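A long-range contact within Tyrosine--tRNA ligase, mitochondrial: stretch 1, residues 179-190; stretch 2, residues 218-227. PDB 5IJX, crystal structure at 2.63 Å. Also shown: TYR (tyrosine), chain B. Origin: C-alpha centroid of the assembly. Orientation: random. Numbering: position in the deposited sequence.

Stretch 1 (179-190) KEVMEVLGTSLR
Stretch 2, residues 218-227: PIMQGWDFWY

Trp223 is the centre of this contact: its side chain sits as a knob in the hole formed by Glu180, Val181, Val184 and Leu185, and it gives up 113 Å² to stretch 1, the largest share of any residue in the 381 Å² buried between the two stretches. Its chi1 is -169° (t) and its chi2 -96°, and the six-membered ring reaches stretch 1. Val181, chi1 t, covers one face: CG2 stands 4.0 Å from the centroid of the six-membered ring of Trp223, 14° off the ring normal, a CH-pi contact in which a methyl group meets the pi cloud, and it lies 3.9 Å from Trp223 CE2. Two residues meet the ring at its edge, near its plane: Leu185 CB is 3.7 Å from Trp223 CZ3, and Val184 CB (chi1 t) is 4.0 Å from Trp223 CH2.

The apolar patch continues toward the start of stretch 2 through Ile219, chi1 m and chi2 t, which points toward stretch 1 and loses 72 Å² to it. Leu185, with chi1 t and chi2 p, brings CD2 to 3.9 Å from Ile219 CG2; Leu189, with chi1 m and chi2 t, brings CD1 to 3.9 Å from Ile219 CG1; Val181 CG1 completes the group at 4.4 Å from Ile219 CG2. No hydrogen bond crosses between the stretches, so their mutual contact rests on shape and dispersion. One turn beyond Ile219, Gly222 has no side chain; an ideal CB there would point toward stretch 1, 4.7 Å from Leu185 CD2.

Most of the contact is between two helices; Leu189 joins it from the loop that follows the first. Residues 218-227 lie within a longer helix, with regular i to i+4 bonds from Gly222 N to Pro218 O (2.9 Å) through Tyr227 N to Trp223 O (2.9 Å). The helix at 179-186 also begins earlier in the chain, and it widens into a pi-type turn at 182-186: Gly186 N reaches Val181 O at 2.8 Å, an acceptor it shares with Leu185 N, also 2.8 Å from Val181 O. Thr187 N to Met182 O, 2.9 Å, is weak. Beyond this turn Leu189 takes phi/psi of -64/141 and Arg190, at -108/141, is the N-cap of a following helix. The two axes approach to 11.6 Å with their N-to-C directions 83° apart, a nearly perpendicular crossing; the closest CA pair is Val181 and Trp223, at 7.8 Å.

Farther out, Val184 CG1 lies 4.5 Å from Trp226 NE1, and Glu180, chi1 and chi2 both t, places CG 4.2 Å from Trp223 CH2, using its aliphatic stem against the ring while OE2 is hydrogen-bonded elsewhere in the structure. Thr187, chi1 p, bonds back from OG1 to Glu183 O at 2.7 Å. Stretch 2 also serves the bound tyrosine, as befits a tyrosine--tRNA ligase: the ligand OH donates to Asp224 OD2 at 3.2 Å, and its N makes a weak hydrogen bond to Gln221 OE1 at 3.3 Å.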

ATOM      1  N   LYS A 179      -5.415   0.147   3.386  1.00 63.23           N
ATOM      2  CA  LYS A 179      -6.008   1.280   4.086  1.00 65.07           C
ATOM      3  C   LYS A 179      -5.323   1.520   5.426  1.00 57.25           C
ATOM      4  O   LYS A 179      -4.843   2.625   5.704  1.00 51.60           O
ATOM      5  CB  LYS A 179      -7.503   1.035   4.281  1.00 69.06           C
ATOM      6  CG  LYS A 179      -8.295   2.270   4.662  1.00 63.36           C
ATOM      7  CD  LYS A 179      -9.736   1.911   4.989  1.00 68.09           C
ATOM      8  CE  LYS A 179     -10.552   3.138   5.361  1.00 79.27           C
ATOM      9  NZ  LYS A 179     -11.961   2.792   5.698  1.00 93.45           N
ATOM     10  N   GLU A 180      -5.266   0.491   6.273  1.00 59.00           N
ATOM     11  CA  GLU A 180      -4.688   0.673   7.599  1.00 64.16           C
ATOM     12  C   GLU A 180      -3.243   1.142   7.509  1.00 59.99           C
ATOM     13  O   GLU A 180      -2.822   2.020   8.268  1.00 55.56           O
ATOM     14  CB  GLU A 180      -4.782  -0.626   8.401  1.00 69.55           C
ATOM     15  CG  GLU A 180      -4.234  -0.509   9.818  1.00 63.78           C
ATOM     16  CD  GLU A 180      -4.411  -1.782  10.619  1.00 71.50           C
ATOM     17  OE1 GLU A 180      -4.303  -1.720  11.862  1.00 90.74           O
ATOM     18  OE2 GLU A 180      -4.662  -2.843  10.009  1.00 76.08           O
ATOM     19  N   VAL A 181      -2.465   0.569   6.587  1.00 52.98           N
ATOM     20  CA  VAL A 181      -1.062   0.958   6.460  1.00 56.96           C
ATOM     21  C   VAL A 181      -0.955   2.430   6.086  1.00 57.71           C
ATOM     22  O   VAL A 181      -0.176   3.185   6.678  1.00 64.31           O
ATOM     23  CB  VAL A 181      -0.343   0.061   5.437  1.00 63.05           C
ATOM     24  CG1 VAL A 181       1.101   0.495   5.281  1.00 59.13           C
ATOM     25  CG2 VAL A 181      -0.411  -1.398   5.872  1.00 60.90           C
HETATM   26  N   MSE A 182      -1.736   2.859   5.099  1.00 61.14           N
HETATM   27  CA  MSE A 182      -1.688   4.243   4.639  1.00 52.42           C
HETATM   28  C   MSE A 182      -2.103   5.217   5.739  1.00 55.28           C
HETATM   29  O   MSE A 182      -1.431   6.222   5.973  1.00 60.54           O
HETATM   30  CB  MSE A 182      -2.587   4.428   3.416  1.00 56.02           C
HETATM   31  CG  MSE A 182      -2.056   3.800   2.134  1.00 65.67           C
HETATM   32 SE   MSE A 182      -0.327   4.534   1.595  0.89 64.49          SE
HETATM   33  CE  MSE A 182       0.846   3.227   2.453  1.00 77.56           C
ATOM     34  N   GLU A 183      -3.214   4.916   6.412  1.00 62.26           N
ATOM     35  CA  GLU A 183      -3.719   5.808   7.452  1.00 65.47           C
ATOM     36  C   GLU A 183      -2.756   5.877   8.632  1.00 64.63           C
ATOM     37  O   GLU A 183      -2.331   6.965   9.037  1.00 62.13           O
ATOM     38  CB  GLU A 183      -5.101   5.341   7.915  1.00 70.47           C
ATOM     39  CG  GLU A 183      -6.192   5.474   6.863  1.00 80.56           C
ATOM     40  CD  GLU A 183      -7.508   4.863   7.305  1.00 90.98           C
ATOM     41  OE1 GLU A 183      -7.483   3.932   8.139  1.00 96.82           O
ATOM     42  OE2 GLU A 183      -8.568   5.316   6.823  1.00 97.48           O
ATOM     43  N   VAL A 184      -2.394   4.721   9.187  1.00 61.60           N
ATOM     44  CA  VAL A 184      -1.581   4.683  10.399  1.00 60.40           C
ATOM     45  C   VAL A 184      -0.154   5.140  10.111  1.00 62.44           C
ATOM     46  O   VAL A 184       0.413   5.951  10.853  1.00 64.49           O
ATOM     47  CB  VAL A 184      -1.609   3.268  11.006  1.00 60.48           C
ATOM     48  CG1 VAL A 184      -0.635   3.158  12.166  1.00 63.92           C
ATOM     49  CG2 VAL A 184      -3.024   2.914  11.455  1.00 55.07           C
ATOM     50  N   LEU A 185       0.452   4.617   9.047  1.00 63.95           N
ATOM     51  CA  LEU A 185       1.859   4.869   8.747  1.00 60.73           C
ATOM     52  C   LEU A 185       2.081   5.780   7.550  1.00 62.15           C
ATOM     53  O   LEU A 185       2.957   6.645   7.597  1.00 63.23           O
ATOM     54  CB  LEU A 185       2.589   3.542   8.501  1.00 61.13           C
ATOM     55  CG  LEU A 185       4.080   3.646   8.171  1.00 56.52           C
ATOM     56  CD1 LEU A 185       4.841   4.364   9.274  1.00 57.84           C
ATOM     57  CD2 LEU A 185       4.657   2.264   7.944  1.00 51.34           C
ATOM     58  N   GLY A 186       1.312   5.605   6.474  1.00 58.21           N
ATOM     59  CA  GLY A 186       1.529   6.410   5.281  1.00 57.71           C
ATOM     60  C   GLY A 186       1.454   7.901   5.551  1.00 56.03           C
ATOM     61  O   GLY A 186       2.215   8.684   4.977  1.00 67.98           O
ATOM     62  N   THR A 187       0.534   8.317   6.425  1.00 51.21           N
ATOM     63  CA  THR A 187       0.369   9.736   6.715  1.00 55.82           C
ATOM     64  C   THR A 187       1.531  10.308   7.517  1.00 57.36           C
ATOM     65  O   THR A 187       1.721  11.529   7.520  1.00 56.22           O
ATOM     66  CB  THR A 187      -0.941   9.970   7.467  1.00 52.35           C
ATOM     67  OG1 THR A 187      -0.946   9.205   8.678  1.00 66.04           O
ATOM     68  CG2 THR A 187      -2.123   9.559   6.614  1.00 59.76           C
ATOM     69  N   SER A 188       2.306   9.460   8.196  1.00 66.06           N
ATOM     70  CA  SER A 188       3.458   9.915   8.969  1.00 66.22           C
ATOM     71  C   SER A 188       4.721  10.002   8.124  1.00 65.87           C
ATOM     72  O   SER A 188       5.507  10.944   8.277  1.00 60.82           O
ATOM     73  CB  SER A 188       3.706   8.977  10.154  1.00 63.13           C
ATOM     74  OG  SER A 188       2.571   8.907  10.998  1.00 75.38           O
ATOM     75  N   LEU A 189       4.937   9.032   7.240  1.00 59.15           N
ATOM     76  CA  LEU A 189       6.121   9.042   6.395  1.00 58.61           C
ATOM     77  C   LEU A 189       6.097  10.245   5.462  1.00 63.53           C
ATOM     78  O   LEU A 189       5.048  10.623   4.935  1.00 70.70           O
ATOM     79  CB  LEU A 189       6.195   7.749   5.587  1.00 56.20           C
ATOM     80  CG  LEU A 189       6.226   6.472   6.422  1.00 63.31           C
ATOM     81  CD1 LEU A 189       6.123   5.249   5.526  1.00 66.63           C
ATOM     82  CD2 LEU A 189       7.491   6.422   7.260  1.00 63.59           C
ATOM     83  N   ARG A 190       7.266  10.849   5.261  1.00 58.65           N
ATOM     84  CA  ARG A 190       7.428  11.968   4.344  1.00 59.05           C
ATOM     85  C   ARG A 190       8.203  11.510   3.116  1.00 63.99           C
ATOM     86  O   ARG A 190       9.159  10.736   3.225  1.00 60.91           O
ATOM     87  CB  ARG A 190       8.155  13.134   5.018  1.00 57.24           C
ATOM     88  CG  ARG A 190       7.544  13.565   6.346  1.00 63.06           C
ATOM     89  CD  ARG A 190       6.090  13.996   6.200  1.00 68.92           C
ATOM     90  NE  ARG A 190       5.940  15.138   5.303  1.00 70.66           N
ATOM     91  CZ  ARG A 190       4.777  15.711   5.004  1.00 69.18           C
ATOM     92  NH1 ARG A 190       3.646  15.252   5.529  1.00 69.89           N
ATOM     93  NH2 ARG A 190       4.741  16.746   4.177  1.00 68.18           N
ATOM     94  N   PRO A 218      10.980  -0.830   2.109  1.00 45.76           N
ATOM     95  CA  PRO A 218      11.266  -0.449   3.502  1.00 45.15           C
ATOM     96  C   PRO A 218      10.017  -0.125   4.294  1.00 53.14           C
ATOM     97  O   PRO A 218      10.038  -0.227   5.526  1.00 50.02           O
ATOM     98  CB  PRO A 218      12.182   0.774   3.355  1.00 48.00           C
ATOM     99  CG  PRO A 218      11.867   1.327   2.005  1.00 51.14           C
ATOM    100  CD  PRO A 218      11.532   0.143   1.148  1.00 48.23           C
ATOM    101  N   ILE A 219       8.927   0.262   3.634  1.00 48.80           N
ATOM    102  CA  ILE A 219       7.673   0.449   4.351  1.00 46.35           C
ATOM    103  C   ILE A 219       7.154  -0.891   4.850  1.00 47.33           C
ATOM    104  O   ILE A 219       6.755  -1.025   6.010  1.00 51.97           O
ATOM    105  CB  ILE A 219       6.636   1.153   3.461  1.00 49.20           C
ATOM    106  CG1 ILE A 219       7.182   2.498   2.987  1.00 44.43           C
ATOM    107  CG2 ILE A 219       5.334   1.337   4.235  1.00 44.10           C
ATOM    108  CD1 ILE A 219       6.247   3.263   2.087  1.00 55.23           C
HETATM  109  N   MSE A 220       7.145  -1.898   3.987  1.00 56.34           N
HETATM  110  CA  MSE A 220       6.666  -3.210   4.392  1.00 57.15           C
HETATM  111  C   MSE A 220       7.502  -3.737   5.545  1.00 57.11           C
HETATM  112  O   MSE A 220       6.966  -4.267   6.519  1.00 59.96           O
HETATM  113  CB  MSE A 220       6.705  -4.191   3.227  1.00 44.18           C
HETATM  114  CG  MSE A 220       5.772  -3.836   2.088  1.00 49.49           C
HETATM  115 SE   MSE A 220       5.728  -5.242   0.747  0.59 43.58          SE
HETATM  116  CE  MSE A 220       4.410  -6.417   1.570  1.00 62.96           C
ATOM    117  N   GLN A 221       8.823  -3.586   5.441  1.00 52.35           N
ATOM    118  CA  GLN A 221       9.687  -4.072   6.513  1.00 59.10           C
ATOM    119  C   GLN A 221       9.452  -3.295   7.805  1.00 58.70           C
ATOM    120  O   GLN A 221       9.396  -3.885   8.895  1.00 55.69           O
ATOM    121  CB  GLN A 221      11.149  -3.985   6.079  1.00 70.63           C
ATOM    122  CG  GLN A 221      12.134  -4.332   7.174  1.00 67.80           C
ATOM    123  CD  GLN A 221      13.507  -4.670   6.634  1.00 61.57           C
ATOM    124  OE1 GLN A 221      13.685  -4.866   5.430  1.00 63.50           O
ATOM    125  NE2 GLN A 221      14.491  -4.738   7.522  1.00 54.98           N
ATOM    126  N   GLY A 222       9.297  -1.975   7.703  1.00 56.26           N
ATOM    127  CA  GLY A 222       8.949  -1.191   8.873  1.00 52.92           C
ATOM    128  C   GLY A 222       7.636  -1.624   9.491  1.00 56.22           C
ATOM    129  O   GLY A 222       7.467  -1.555  10.710  1.00 69.37           O
ATOM    130  N   TRP A 223       6.694  -2.081   8.666  1.00 53.40           N
ATOM    131  CA  TRP A 223       5.408  -2.532   9.176  1.00 53.83           C
ATOM    132  C   TRP A 223       5.518  -3.902   9.823  1.00 52.87           C
ATOM    133  O   TRP A 223       4.777  -4.195  10.766  1.00 53.13           O
ATOM    134  CB  TRP A 223       4.369  -2.564   8.054  1.00 52.74           C
ATOM    135  CG  TRP A 223       2.973  -2.757   8.562  1.00 42.38           C
ATOM    136  CD1 TRP A 223       2.284  -3.933   8.654  1.00 50.45           C
ATOM    137  CD2 TRP A 223       2.094  -1.739   9.063  1.00 42.60           C
ATOM    138  NE1 TRP A 223       1.030  -3.710   9.176  1.00 52.85           N
ATOM    139  CE2 TRP A 223       0.891  -2.372   9.437  1.00 52.53           C
ATOM    140  CE3 TRP A 223       2.210  -0.355   9.231  1.00 48.22           C
ATOM    141  CZ2 TRP A 223      -0.188  -1.667   9.967  1.00 51.40           C
ATOM    142  CZ3 TRP A 223       1.138   0.340   9.756  1.00 45.29           C
ATOM    143  CH2 TRP A 223      -0.047  -0.315  10.116  1.00 43.47           C
ATOM    144  N   ASP A 224       6.415  -4.758   9.331  1.00 58.99           N
ATOM    145  CA  ASP A 224       6.765  -5.955  10.086  1.00 50.99           C
ATOM    146  C   ASP A 224       7.274  -5.568  11.468  1.00 51.90           C
ATOM    147  O   ASP A 224       6.835  -6.119  12.488  1.00 63.28           O
ATOM    148  CB  ASP A 224       7.822  -6.772   9.338  1.00 58.07           C
ATOM    149  CG  ASP A 224       7.297  -7.386   8.059  1.00 61.26           C
ATOM    150  OD1 ASP A 224       6.066  -7.385   7.849  1.00 60.40           O
ATOM    151  OD2 ASP A 224       8.125  -7.886   7.269  1.00 56.92           O
ATOM    152  N   PHE A 225       8.194  -4.599  11.516  1.00 47.02           N
ATOM    153  CA  PHE A 225       8.718  -4.135  12.797  1.00 42.72           C
ATOM    154  C   PHE A 225       7.607  -3.615  13.703  1.00 49.00           C
ATOM    155  O   PHE A 225       7.617  -3.867  14.908  1.00 58.92           O
ATOM    156  CB  PHE A 225       9.766  -3.046  12.569  1.00 49.62           C
ATOM    157  CG  PHE A 225      10.669  -2.799  13.752  1.00 53.31           C
ATOM    158  CD1 PHE A 225      10.482  -3.464  14.956  1.00 54.83           C
ATOM    159  CD2 PHE A 225      11.710  -1.889  13.656  1.00 59.56           C
ATOM    160  CE1 PHE A 225      11.315  -3.228  16.032  1.00 55.94           C
ATOM    161  CE2 PHE A 225      12.548  -1.652  14.729  1.00 59.97           C
ATOM    162  CZ  PHE A 225      12.349  -2.324  15.919  1.00 59.08           C
ATOM    163  N   TRP A 226       6.654  -2.867  13.147  1.00 56.46           N
ATOM    164  CA  TRP A 226       5.558  -2.335  13.952  1.00 49.88           C
ATOM    165  C   TRP A 226       4.661  -3.456  14.460  1.00 51.28           C
ATOM    166  O   TRP A 226       4.286  -3.484  15.641  1.00 61.74           O
ATOM    167  CB  TRP A 226       4.774  -1.325  13.113  1.00 46.25           C
ATOM    168  CG  TRP A 226       3.449  -0.899  13.658  1.00 61.31           C
ATOM    169  CD1 TRP A 226       2.231  -1.073  13.069  1.00 67.13           C
ATOM    170  CD2 TRP A 226       3.206  -0.204  14.886  1.00 60.24           C
ATOM    171  NE1 TRP A 226       1.242  -0.535  13.856  1.00 65.11           N
ATOM    172  CE2 TRP A 226       1.814   0.003  14.979  1.00 67.06           C
ATOM    173  CE3 TRP A 226       4.027   0.258  15.917  1.00 52.62           C
ATOM    174  CZ2 TRP A 226       1.228   0.652  16.063  1.00 69.65           C
ATOM    175  CZ3 TRP A 226       3.442   0.900  16.993  1.00 64.03           C
ATOM    176  CH2 TRP A 226       2.056   1.093  17.057  1.00 63.27           C
ATOM    177  N   TYR A 227       4.331  -4.401  13.580  1.00 53.45           N
ATOM    178  CA  TYR A 227       3.516  -5.547  13.962  1.00 52.98           C
ATOM    179  C   TYR A 227       4.137  -6.287  15.137  1.00 52.94           C
ATOM    180  O   TYR A 227       3.459  -6.588  16.126  1.00 56.30           O
ATOM    181  CB  TYR A 227       3.350  -6.475  12.757  1.00 52.74           C
ATOM    182  CG  TYR A 227       2.559  -7.734  13.032  1.00 55.88           C
ATOM    183  CD1 TYR A 227       1.198  -7.796  12.763  1.00 64.55           C
ATOM    184  CD2 TYR A 227       3.178  -8.867  13.548  1.00 59.12           C
ATOM    185  CE1 TYR A 227       0.472  -8.950  13.009  1.00 63.88           C
ATOM    186  CE2 TYR A 227       2.460 -10.021  13.800  1.00 65.72           C
ATOM    187  CZ  TYR A 227       1.109 -10.060  13.526  1.00 72.30           C
ATOM    188  OH  TYR A 227       0.399 -11.214  13.777  1.00 74.40           O
TER
HETATM  189  N   TYR B 501      15.846  -7.197   4.404  1.00 71.34           N
HETATM  190  CA  TYR B 501      16.269  -8.528   4.823  1.00 77.88           C
HETATM  191  C   TYR B 501      17.242  -9.130   3.809  1.00 80.94           C
HETATM  192  O   TYR B 501      18.067  -9.987   4.138  1.00 73.96           O
HETATM  193  CB  TYR B 501      15.053  -9.445   4.994  1.00 76.73           C
HETATM  194  CG  TYR B 501      13.989  -8.915   5.938  1.00 63.18           C
HETATM  195  CD1 TYR B 501      14.330  -8.206   7.083  1.00 55.85           C
HETATM  196  CD2 TYR B 501      12.640  -9.126   5.680  1.00 56.12           C
HETATM  197  CE1 TYR B 501      13.355  -7.723   7.944  1.00 57.41           C
HETATM  198  CE2 TYR B 501      11.661  -8.647   6.532  1.00 53.17           C
HETATM  199  CZ  TYR B 501      12.022  -7.947   7.662  1.00 56.95           C
HETATM  200  OH  TYR B 501      11.044  -7.473   8.509  1.00 52.88           O
HETATM  201  OXT TYR B 501      17.225  -8.774   2.630  1.00 84.91           O